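Local structure of uncharacterized protein from DUF364 family (Desulfitobacterium hafniense, 3L5O) at residues A[190-193]-A[194-198]. The protein is of unknown function but combines enolase-like and Rossmann-like folds around a putative active site, with a possible role in heavy-metal chelation. Sequence-based numbering, arbitrary orientation.
Sequences VYIT and CASVV
Thr193 and Ser196 meet where strand 189-193 gives way to helix 195-199, and two hydrogen bonds converge there on one acceptor, Thr193 O. The hydroxyl of Ser196 donates through OG to Thr193 O at 2.6 Å, nearly in line with the C=O bond. The second comes from the backbone: Ser196 N, lying well above the carbonyl plane, donates to Thr193 O at 3.0 Å. OG of Ser196 lies between its own backbone N and carbonyl carbon (chi1 61°), a setting that turns the hydroxyl back toward the end of the strand, onto Thr193 O. A third bond runs from Ala195 N to the side chain, ending on Thr193 OG1 at 3.1 Å with an N-H...O angle of 158°. This hydroxyl points forward because OG1 stands opposite the backbone N of Thr193 (chi1 176°). With a valine here the OG1 acceptor is gone, which would probably leave Ala195 N without its capping partner and the helix start less firmly set. CG2 of Ile192 packs against the Ser196 side chain, 3.2 Å from OG and 3.7 Å from CB, while an apolar contact sets CG2 of Thr193 4.0 Å from Ala195 CB. Outside the two segments, the side chains of Ile192 and Ser196 touch helix 202-208, at Leu205 and Leu202. The Thr193 side chain also comes within about 3 Å of a bound imidazole, probably from the crystallisation liquor, which may mark a pocket. A strand of a parallel sheet region whose last residue caps the short, weakly bonded helix after a tight turn is consistent with the beta-alpha junctions of a Rossmann-like domain.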
# COMPACT_ATOMS: atom_id res chain seq x y z
N VAL A 190 0.66 0.51 15.49
CA VAL A 190 1.40 1.16 14.40
C VAL A 190 0.65 1.02 13.08
O VAL A 190 0.17 -0.05 12.74
CB VAL A 190 2.81 0.56 14.27
CG1 VAL A 190 3.54 1.18 13.10
CG2 VAL A 190 3.59 0.75 15.56
N TYR A 191 0.52 2.13 12.36
CA TYR A 191 0.01 2.16 10.99
C TYR A 191 1.09 2.66 10.05
O TYR A 191 1.72 3.69 10.31
CB TYR A 191 -1.20 3.11 10.90
CG TYR A 191 -2.26 2.79 11.89
CD1 TYR A 191 -2.11 3.19 13.23
CD2 TYR A 191 -3.39 2.05 11.54
CE1 TYR A 191 -3.04 2.87 14.18
CE2 TYR A 191 -4.36 1.74 12.50
CZ TYR A 191 -4.16 2.15 13.83
OH TYR A 191 -5.06 1.86 14.82
N ILE A 192 1.26 1.99 8.92
CA ILE A 192 2.30 2.33 7.98
C ILE A 192 1.70 2.44 6.59
O ILE A 192 1.05 1.52 6.10
CB ILE A 192 3.42 1.25 7.96
CG1 ILE A 192 4.04 1.04 9.35
CG2 ILE A 192 4.54 1.64 6.98
CD1 ILE A 192 4.82 -0.29 9.45
N THR A 193 1.95 3.57 5.95
CA THR A 193 1.62 3.73 4.56
C THR A 193 2.21 2.66 3.62
O THR A 193 3.36 2.22 3.76
CB THR A 193 2.05 5.10 4.06
OG1 THR A 193 1.78 5.19 2.66
CG2 THR A 193 3.61 5.32 4.19
N CYS A 194 1.41 2.27 2.64
CA CYS A 194 1.82 1.25 1.67
C CYS A 194 2.94 1.82 0.78
O CYS A 194 3.64 1.05 0.12
CB CYS A 194 0.61 0.82 0.84
SG CYS A 194 -0.13 2.18 -0.11
N ALA A 195 3.15 3.15 0.80
CA ALA A 195 4.33 3.76 0.14
C ALA A 195 5.64 3.17 0.65
O ALA A 195 6.65 3.26 -0.03
CB ALA A 195 4.36 5.28 0.31
N SER A 196 5.63 2.60 1.86
CA SER A 196 6.81 1.98 2.43
C SER A 196 7.25 0.72 1.68
O SER A 196 8.41 0.35 1.75
CB SER A 196 6.59 1.64 3.90
OG SER A 196 5.51 0.73 4.03
N VAL A 197 6.34 0.07 0.98
CA VAL A 197 6.70 -1.05 0.11
C VAL A 197 7.57 -0.53 -1.00
O VAL A 197 8.64 -1.10 -1.30
CB VAL A 197 5.41 -1.71 -0.51
CG1 VAL A 197 5.78 -2.82 -1.50
CG2 VAL A 197 4.55 -2.24 0.58
N VAL A 198 7.12 0.56 -1.61
CA VAL A 198 7.82 1.13 -2.75
C VAL A 198 9.21 1.65 -2.39
O VAL A 198 10.19 1.43 -3.11
CB VAL A 198 7.01 2.29 -3.37
CG1 VAL A 198 7.83 3.01 -4.44
CG2 VAL A 198 5.67 1.79 -3.95